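Side-chain contacts in Cwp19 (Clostridioides difficile, PDB 5OQ3), which probably hydrolyses glycosidic bonds through this TIM-barrel domain of a longer S-layer protein, which is also tentatively assigned N-acetylmuramoyl-L-alanine amidase activity: residues Lys169-Ser174 and Asn223-Asp228; Tyr327-Ser332 and Asn338-Ile343; Lys365-Ala368 and Ser372-Lys375. All coordinates share one frame; numbering follows the deposited sequence.

Contact 1: Lys169-Ser174 and Asn223-Asp228; sequences KYIVDS and NTLLRD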
loop_
_atom_site.group_PDB
_atom_site.type_symbol
_atom_site.label_atom_id
_atom_site.label_comp_id
_atom_site.label_asym_id
_atom_site.label_seq_id
_atom_site.Cartn_x
_atom_site.Cartn_y
_atom_site.Cartn_z
ATOM N N LYS A 169 0.332 -18.737 2.138
ATOM C CA LYS A 169 1.704 -19.207 2.004
ATOM C C LYS A 169 2.352 -18.670 0.746
ATOM O O LYS A 169 3.537 -18.304 0.768
ATOM C CB LYS A 169 1.765 -20.739 2.072
ATOM C CG LYS A 169 3.134 -21.279 1.808
ATOM C CD LYS A 169 3.211 -22.775 1.980
ATOM C CE LYS A 169 4.311 -23.410 1.166
ATOM N NZ LYS A 169 5.649 -22.877 1.501
ATOM N N TYR A 170 1.613 -18.682 -0.368
ATOM C CA TYR A 170 2.168 -18.160 -1.616
ATOM C C TYR A 170 2.522 -16.665 -1.499
ATOM O O TYR A 170 3.548 -16.236 -2.007
ATOM C CB TYR A 170 1.161 -18.408 -2.757
ATOM C CG TYR A 170 1.162 -17.387 -3.882
ATOM C CD1 TYR A 170 2.211 -17.302 -4.775
ATOM C CD2 TYR A 170 0.113 -16.485 -4.040
ATOM C CE1 TYR A 170 2.231 -16.365 -5.802
ATOM C CE2 TYR A 170 0.101 -15.543 -5.056
ATOM C CZ TYR A 170 1.170 -15.474 -5.921
ATOM O OH TYR A 170 1.189 -14.504 -6.900
ATOM N N ILE A 171 1.655 -15.888 -0.881
ATOM C CA ILE A 171 1.966 -14.470 -0.671
ATOM C C ILE A 171 3.188 -14.298 0.232
ATOM O O ILE A 171 4.110 -13.531 -0.100
ATOM C CB ILE A 171 0.746 -13.699 -0.211
ATOM C CG1 ILE A 171 -0.335 -13.702 -1.295
ATOM C CG2 ILE A 171 1.125 -12.264 0.184
ATOM C CD1 ILE A 171 -1.711 -13.358 -0.781
ATOM N N VAL A 172 3.224 -15.048 1.333
ATOM C CA VAL A 172 4.404 -15.016 2.200
ATOM C C VAL A 172 5.682 -15.344 1.419
ATOM O O VAL A 172 6.700 -14.667 1.544
ATOM C CB VAL A 172 4.233 -15.941 3.389
ATOM C CG1 VAL A 172 5.509 -16.130 4.179
ATOM C CG2 VAL A 172 3.113 -15.414 4.297
ATOM N N ASP A 173 5.613 -16.423 0.641
ATOM C CA ASP A 173 6.781 -16.844 -0.108
ATOM C C ASP A 173 7.185 -15.824 -1.161
ATOM O O ASP A 173 8.360 -15.659 -1.449
ATOM C CB ASP A 173 6.497 -18.223 -0.755
ATOM C CG ASP A 173 6.399 -19.368 0.268
ATOM O OD1 ASP A 173 6.807 -19.185 1.459
ATOM O OD2 ASP A 173 5.877 -20.459 -0.105
ATOM N N SER A 174 6.194 -15.164 -1.762
ATOM C CA SER A 174 6.468 -14.135 -2.769
ATOM C C SER A 174 7.226 -12.946 -2.145
ATOM O O SER A 174 8.190 -12.447 -2.735
ATOM C CB SER A 174 5.157 -13.636 -3.377
ATOM O OG SER A 174 4.475 -14.582 -4.197
ATOM N N ASN A 223 -5.801 -10.807 9.006
ATOM C CA ASN A 223 -4.889 -10.736 10.136
ATOM C C ASN A 223 -3.799 -11.784 10.057
ATOM O O ASN A 223 -2.628 -11.478 10.297
ATOM C CB ASN A 223 -5.640 -10.949 11.443
ATOM C CG ASN A 223 -6.663 -9.886 11.762
ATOM O OD1 ASN A 223 -6.771 -8.852 11.095
ATOM N ND2 ASN A 223 -7.462 -10.176 12.807
ATOM N N THR A 224 -4.143 -13.012 9.709
ATOM C CA THR A 224 -3.219 -14.136 9.624
ATOM C C THR A 224 -2.160 -13.901 8.581
ATOM O O THR A 224 -1.005 -14.267 8.742
ATOM C CB THR A 224 -4.003 -15.437 9.262
ATOM O OG1 THR A 224 -4.936 -15.736 10.300
ATOM C CG2 THR A 224 -3.124 -16.615 9.194
ATOM N N LEU A 225 -2.564 -13.367 7.438
ATOM C CA LEU A 225 -1.614 -13.040 6.382
ATOM C C LEU A 225 -0.591 -12.029 6.890
ATOM O O LEU A 225 0.617 -12.226 6.763
ATOM C CB LEU A 225 -2.303 -12.490 5.128
ATOM C CG LEU A 225 -1.298 -12.048 4.065
ATOM C CD1 LEU A 225 -0.444 -13.193 3.539
ATOM C CD2 LEU A 225 -2.052 -11.355 2.951
ATOM N N LEU A 226 -1.071 -10.941 7.474
ATOM C CA LEU A 226 -0.157 -9.942 8.017
ATOM C C LEU A 226 0.802 -10.510 9.033
ATOM O O LEU A 226 2.019 -10.269 8.969
ATOM C CB LEU A 226 -0.903 -8.720 8.564
ATOM C CG LEU A 226 -1.846 -7.987 7.616
ATOM C CD1 LEU A 226 -2.447 -6.766 8.306
ATOM C CD2 LEU A 226 -1.318 -7.609 6.300
ATOM N N ARG A 227 0.264 -11.260 9.982
ATOM C CA ARG A 227 1.084 -11.938 10.980
ATOM C C ARG A 227 2.170 -12.768 10.346
ATOM O O ARG A 227 3.334 -12.731 10.763
ATOM C CB ARG A 227 0.179 -12.807 11.855
ATOM C CG ARG A 227 0.884 -13.549 12.957
ATOM C CD ARG A 227 -0.005 -14.662 13.514
ATOM N NE ARG A 227 -0.133 -15.730 12.512
ATOM C CZ ARG A 227 -0.937 -16.782 12.621
ATOM N NH1 ARG A 227 -1.769 -16.879 13.673
ATOM N NH2 ARG A 227 -0.924 -17.746 11.689
ATOM N N ASP A 228 1.789 -13.576 9.376
ATOM C CA ASP A 228 2.720 -14.545 8.786
ATOM C C ASP A 228 3.765 -13.863 7.906
ATOM O O ASP A 228 4.903 -14.266 7.868
ATOM C CB ASP A 228 1.947 -15.582 7.956
ATOM C CG ASP A 228 1.173 -16.614 8.823
ATOM O OD1 ASP A 228 1.290 -16.581 10.080
ATOM O OD2 ASP A 228 0.509 -17.444 8.167
#
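Leu-225 pushes its CD1 methyl against the CG2 methyl of Ile-171, 3.8 Å away, the two side chains crossing at about a right angle. The same CD1 makes a looser touch with CG2 of Val-172, at 4.3 Å, and so bridges two neighbouring residues of the facing helix. Its first torsion explains the reach: CG lies anti to the backbone N (chi1 176°), which swings the forked end toward the other helix although the side chain does not start out in that direction. Val-172 turns CG2 to a second partner as well, resting it on CB of Asp-228 at 3.8 Å. Of the aspartate side chain it is CB that takes part there, with the backbone close by; at its carboxylate, OD1 receives both NE and NH2 of Arg-227, with NE 2.9 Å from OD1. An aspartate suits this partly exposed edge, its methylene packing while its carboxylate is paired. Inward, branched aliphatics suit a buried seam, and Tyr-126 of a nearby loop touches both Ile-171 and Leu-225. The outer edge of helix 165-181 carries another local ion pair, Lys-169 with Asp-173. The segment axes come within 9.8 Å and cross at -31°, both running the same way, as expected of successive outer helices in a beta/alpha barrel: helix 165-181 leads into strand 186-189, and helix 214-236 follows it.

Contact 2: Tyr327-Ser332 and Asn338-Ile343; sequences YKQGQS and NIAKEI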
loop_
_atom_site.group_PDB
_atom_site.type_symbol
_atom_site.label_atom_id
_atom_site.label_comp_id
_atom_site.label_asym_id
_atom_site.label_seq_id
_atom_site.Cartn_x
_atom_site.Cartn_y
_atom_site.Cartn_z
ATOM N N TYR A 327 -2.645 14.426 -4.135
ATOM C CA TYR A 327 -3.274 14.332 -5.449
ATOM C C TYR A 327 -4.554 15.166 -5.568
ATOM O O TYR A 327 -4.970 15.524 -6.671
ATOM C CB TYR A 327 -3.525 12.851 -5.819
ATOM C CG TYR A 327 -4.629 12.192 -5.015
ATOM C CD1 TYR A 327 -4.380 11.626 -3.768
ATOM C CD2 TYR A 327 -5.907 12.079 -5.533
ATOM C CE1 TYR A 327 -5.395 10.998 -3.052
ATOM C CE2 TYR A 327 -6.934 11.468 -4.828
ATOM C CZ TYR A 327 -6.666 10.897 -3.590
ATOM O OH TYR A 327 -7.653 10.249 -2.871
ATOM N N LYS A 328 -5.227 15.429 -4.446
ATOM C CA LYS A 328 -6.432 16.275 -4.459
ATOM C C LYS A 328 -6.027 17.730 -4.452
ATOM O O LYS A 328 -5.526 18.249 -3.454
ATOM C CB LYS A 328 -7.341 15.944 -3.290
ATOM C CG LYS A 328 -7.910 14.540 -3.280
ATOM C CD LYS A 328 -9.059 14.403 -2.290
ATOM C CE LYS A 328 -9.648 13.010 -2.303
ATOM N NZ LYS A 328 -10.719 12.869 -1.306
ATOM N N GLN A 329 -6.291 18.389 -5.586
ATOM C CA GLN A 329 -5.883 19.769 -5.835
ATOM C C GLN A 329 -7.005 20.646 -6.339
ATOM O O GLN A 329 -6.791 21.504 -7.187
ATOM C CB GLN A 329 -4.723 19.783 -6.844
ATOM C CG GLN A 329 -3.491 19.063 -6.293
ATOM C CD GLN A 329 -2.489 18.727 -7.360
ATOM O OE1 GLN A 329 -2.478 19.340 -8.427
ATOM N NE2 GLN A 329 -1.668 17.706 -7.102
ATOM N N GLY A 330 -8.196 20.391 -5.821
ATOM C CA GLY A 330 -9.335 21.228 -6.181
ATOM C C GLY A 330 -10.094 20.762 -7.390
ATOM O O GLY A 330 -10.970 21.520 -7.877
ATOM N N GLN A 331 -9.818 19.566 -7.927
ATOM C CA GLN A 331 -10.503 19.147 -9.183
ATOM C C GLN A 331 -11.978 18.825 -8.903
ATOM O O GLN A 331 -12.312 18.377 -7.807
ATOM C CB GLN A 331 -9.823 17.936 -9.826
ATOM C CG GLN A 331 -8.355 18.140 -10.167
ATOM C CD GLN A 331 -7.427 17.675 -9.060
ATOM O OE1 GLN A 331 -7.654 17.966 -7.881
ATOM N NE2 GLN A 331 -6.367 16.961 -9.429
ATOM N N SER A 332 -12.869 19.078 -9.869
ATOM C CA SER A 332 -14.283 18.701 -9.687
ATOM C C SER A 332 -14.457 17.189 -9.481
ATOM O O SER A 332 -15.347 16.755 -8.746
ATOM C CB SER A 332 -15.159 19.197 -10.840
ATOM O OG SER A 332 -14.540 18.946 -12.077
ATOM N N ASN A 338 -9.255 20.237 -1.894
ATOM C CA ASN A 338 -7.901 20.641 -2.196
ATOM C C ASN A 338 -7.069 20.441 -0.985
ATOM O O ASN A 338 -6.975 21.305 -0.138
ATOM C CB ASN A 338 -7.857 22.103 -2.671
ATOM C CG ASN A 338 -6.528 22.458 -3.314
ATOM O OD1 ASN A 338 -5.520 21.804 -3.047
ATOM N ND2 ASN A 338 -6.517 23.469 -4.178
ATOM N N ILE A 339 -6.416 19.281 -0.950
ATOM C CA ILE A 339 -5.511 18.938 0.140
ATOM C C ILE A 339 -4.144 19.587 -0.056
ATOM O O ILE A 339 -3.544 20.079 0.905
ATOM C CB ILE A 339 -5.399 17.431 0.297
ATOM C CG1 ILE A 339 -6.730 16.887 0.814
ATOM C CG2 ILE A 339 -4.285 17.083 1.259
ATOM C CD1 ILE A 339 -6.837 15.398 0.817
ATOM N N ALA A 340 -3.644 19.605 -1.287
ATOM C CA ALA A 340 -2.330 20.173 -1.549
ATOM C C ALA A 340 -2.231 21.618 -1.013
ATOM O O ALA A 340 -1.249 21.975 -0.380
ATOM C CB ALA A 340 -2.040 20.150 -3.035
ATOM N N LYS A 341 -3.267 22.428 -1.245
ATOM C CA LYS A 341 -3.264 23.816 -0.809
ATOM C C LYS A 341 -3.152 23.988 0.703
ATOM O O LYS A 341 -2.672 25.036 1.175
ATOM C CB LYS A 341 -4.531 24.514 -1.343
ATOM C CG LYS A 341 -4.614 25.980 -1.071
ATOM C CD LYS A 341 -5.800 26.563 -1.801
ATOM C CE LYS A 341 -7.131 26.205 -1.161
ATOM N NZ LYS A 341 -8.141 27.264 -1.481
ATOM N N GLU A 342 -3.536 22.945 1.455
ATOM C CA GLU A 342 -3.500 23.011 2.919
ATOM C C GLU A 342 -2.535 22.051 3.508
ATOM O O GLU A 342 -2.637 21.738 4.700
ATOM C CB GLU A 342 -4.879 22.822 3.530
ATOM C CG GLU A 342 -5.568 21.499 3.282
ATOM C CD GLU A 342 -6.912 21.419 3.978
ATOM O OE1 GLU A 342 -7.123 20.491 4.774
ATOM O OE2 GLU A 342 -7.781 22.296 3.717
ATOM N N ILE A 343 -1.548 21.631 2.732
ATOM C CA ILE A 343 -0.675 20.604 3.276
ATOM C C ILE A 343 0.155 21.121 4.464
ATOM O O ILE A 343 0.423 20.368 5.398
ATOM C CB ILE A 343 0.220 19.994 2.172
ATOM C CG1 ILE A 343 0.892 18.676 2.640
ATOM C CG2 ILE A 343 1.297 20.947 1.707
ATOM C CD1 ILE A 343 -0.054 17.591 3.147
#
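The side-chain amide of Asn-338 lies flat over one face of the peptide joining Gln-329 to Gly-330, the two planes nearly parallel. Its CG sits 3.6 Å from the carbonyl C of Gln-329, and its CB is equally near the N of Gly-330. Here CG is anti to the backbone N (chi1 -166°), which carries the flat end over that peptide while leaving OD1 within reach of its own backbone at Lys-341. Gly-330 matches this place: its positive phi is one that glycine adopts readily, and having no side chain it leaves the amide space to lie close. The OD1 of Asn-338 accepts the backbone N of Lys-341 at 3.0 Å, closing an Asx motif, with the donor well above the carbonyl plane.

On either side of the backbone bridge between Gln-329 and Asn-338, aliphatic parts meet. Lys-328 crosses Ile-339 at a slant, its CD 3.9 Å from the CD1 methyl of Ile-339. The lysine chain is extended and carries NZ past the isoleucine. Gln-329 departs the other way, laying CG on the CB of Ala-340 at 3.7 Å. The small alanine leaves room for that methylene.

Between these pairs the carbonyl O of Lys-328 takes two backbone donors. Ala-340 N is 3.2 Å from that O in a nearly straight bond (171°); Ile-339 N is nearer but more bent. One oxygen thus fixes the start of the turn that leads into helix 343-350. The long side chains add apolar stems with polar ends: the buried Lys-328 keeps its ammonium paired with Tyr-292 O and Gln-337 OE1, and Gln-329 sends its amide NE2 to Ile-326 O.

Contact 3: Lys365-Ala368 and Ser372-Lys375; sequences KDIA and SIQK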
loop_
_atom_site.group_PDB
_atom_site.type_symbol
_atom_site.label_atom_id
_atom_site.label_comp_id
_atom_site.label_asym_id
_atom_site.label_seq_id
_atom_site.Cartn_x
_atom_site.Cartn_y
_atom_site.Cartn_z
ATOM N N LYS A 365 4.432 11.782 -8.236
ATOM C CA LYS A 365 4.261 12.669 -9.382
ATOM C C LYS A 365 3.725 14.043 -8.981
ATOM O O LYS A 365 3.974 15.049 -9.666
ATOM C CB LYS A 365 3.347 12.029 -10.432
ATOM C CG LYS A 365 1.871 11.893 -10.073
ATOM C CD LYS A 365 1.131 11.303 -11.279
ATOM C CE LYS A 365 -0.293 10.900 -10.966
ATOM N NZ LYS A 365 -1.142 12.071 -10.630
ATOM N N ASP A 366 2.900 14.061 -7.928
ATOM C CA ASP A 366 2.296 15.338 -7.540
ATOM C C ASP A 366 3.332 16.306 -6.998
ATOM O O ASP A 366 3.261 17.488 -7.242
ATOM C CB ASP A 366 1.179 15.107 -6.533
ATOM C CG ASP A 366 0.052 14.310 -7.117
ATOM O OD1 ASP A 366 -0.572 14.745 -8.108
ATOM O OD2 ASP A 366 -0.256 13.238 -6.572
ATOM N N ILE A 367 4.313 15.762 -6.281
ATOM C CA ILE A 367 5.446 16.564 -5.856
ATOM C C ILE A 367 6.276 17.002 -7.071
ATOM O O ILE A 367 6.606 18.203 -7.199
ATOM C CB ILE A 367 6.328 15.765 -4.870
ATOM C CG1 ILE A 367 5.559 15.458 -3.583
ATOM C CG2 ILE A 367 7.578 16.564 -4.514
ATOM C CD1 ILE A 367 6.209 14.452 -2.657
ATOM N N ALA A 368 6.608 16.035 -7.922
ATOM C CA ALA A 368 7.426 16.341 -9.117
ATOM C C ALA A 368 6.814 17.402 -10.035
ATOM O O ALA A 368 7.548 18.207 -10.607
ATOM C CB ALA A 368 7.734 15.064 -9.898
ATOM N N SER A 372 4.473 24.542 -6.302
ATOM C CA SER A 372 3.861 24.955 -5.034
ATOM C C SER A 372 3.947 23.878 -3.954
ATOM O O SER A 372 4.245 24.177 -2.787
ATOM C CB SER A 372 2.399 25.400 -5.228
ATOM O OG SER A 372 1.625 24.438 -5.923
ATOM N N ILE A 373 3.691 22.629 -4.353
ATOM C CA ILE A 373 3.838 21.532 -3.449
ATOM C C ILE A 373 5.305 21.397 -3.021
ATOM O O ILE A 373 5.594 21.192 -1.831
ATOM C CB ILE A 373 3.280 20.220 -4.069
ATOM C CG1 ILE A 373 1.759 20.272 -4.122
ATOM C CG2 ILE A 373 3.688 19.066 -3.180
ATOM C CD1 ILE A 373 1.077 19.113 -4.847
ATOM N N GLN A 374 6.221 21.523 -3.968
ATOM C CA GLN A 374 7.634 21.478 -3.644
ATOM C C GLN A 374 8.008 22.529 -2.602
ATOM O O GLN A 374 8.680 22.238 -1.618
ATOM C CB GLN A 374 8.481 21.647 -4.894
ATOM C CG GLN A 374 8.486 20.426 -5.800
ATOM C CD GLN A 374 9.082 20.731 -7.150
ATOM O OE1 GLN A 374 9.970 21.578 -7.255
ATOM N NE2 GLN A 374 8.577 20.070 -8.203
ATOM N N LYS A 375 7.550 23.753 -2.821
ATOM C CA LYS A 375 7.851 24.845 -1.899
ATOM C C LYS A 375 7.289 24.578 -0.486
ATOM O O LYS A 375 7.967 24.838 0.515
ATOM C CB LYS A 375 7.281 26.165 -2.473
ATOM C CG LYS A 375 7.541 27.406 -1.640
ATOM C CD LYS A 375 7.198 28.678 -2.422
ATOM C CE LYS A 375 5.701 28.917 -2.567
ATOM N NZ LYS A 375 5.170 29.794 -1.480
#
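Gln-374 reaches across from helix 371-381 to grip a backbone carbonyl of helix 364-369: its NE2 donates to Ile-367 O over 2.9 Å with an N-H...O angle of 161°. The oxygen lies in the plane of the glutamine amide, and the chain, extended beyond CG, spans the gap. Its CG also crowds that carbonyl, while the CG2 methyl of Ile-367 lies 4.2 Å from CG of Gln-374. Ala-368 O is near the same nitrogen but badly angled.

Beside this bond Ile-373 fills the tight, buried part. Its CD1 presses on Asp-366 O at 3.6 Å, and its CG2 meets CG1 of Ile-367 at 4.1 Å, the two isoleucines crossing at about a right angle. With CG1 anti to the carbonyl carbon (chi1 -72°), Ile-373 sends one branch to each neighbour, a use for which a beta-branched residue is well made. Leu-61 of helix 47-63 adds to the cover on Ile-367. Asp-366 is buried too, its carboxylate led away from helix 371-381, with OD2 taking Ser-363 N and Lys-365 offering OD1 a long ion pair.

The solvent side is different: Ser-372 and Lys-375 are exposed, as suits polar residues. The isoleucines supply about half of the buried surface, and the single hydrogen bond from a neutral side-chain amide ties the helices together, probably favoured by the partial negative charge expected near a helix's C-terminal end.

In the fold
Contacts 2 and 3 are neighbours, their centres 12 Å apart, and they touch. CB of Ala-340 rests 3.8 Å from CD1 of Ile-373, so that the isoleucine of contact 3 also serves the loop of contact 2, and Gln-329 and Tyr-327 pack on Asp-366. Together they join the loop after barrel strand 319-324 to the two helices that follow the last strand, 356-361. Contact 1 lies on the opposite side of the chain's centre, 36 Å from contact 2 and 35 Å from contact 3 between centres, among helices flanking strand 186-189. TIM barrels carry their active sites at the C-terminal strand ends, but none of the three contacts can be assigned to a catalytic site here.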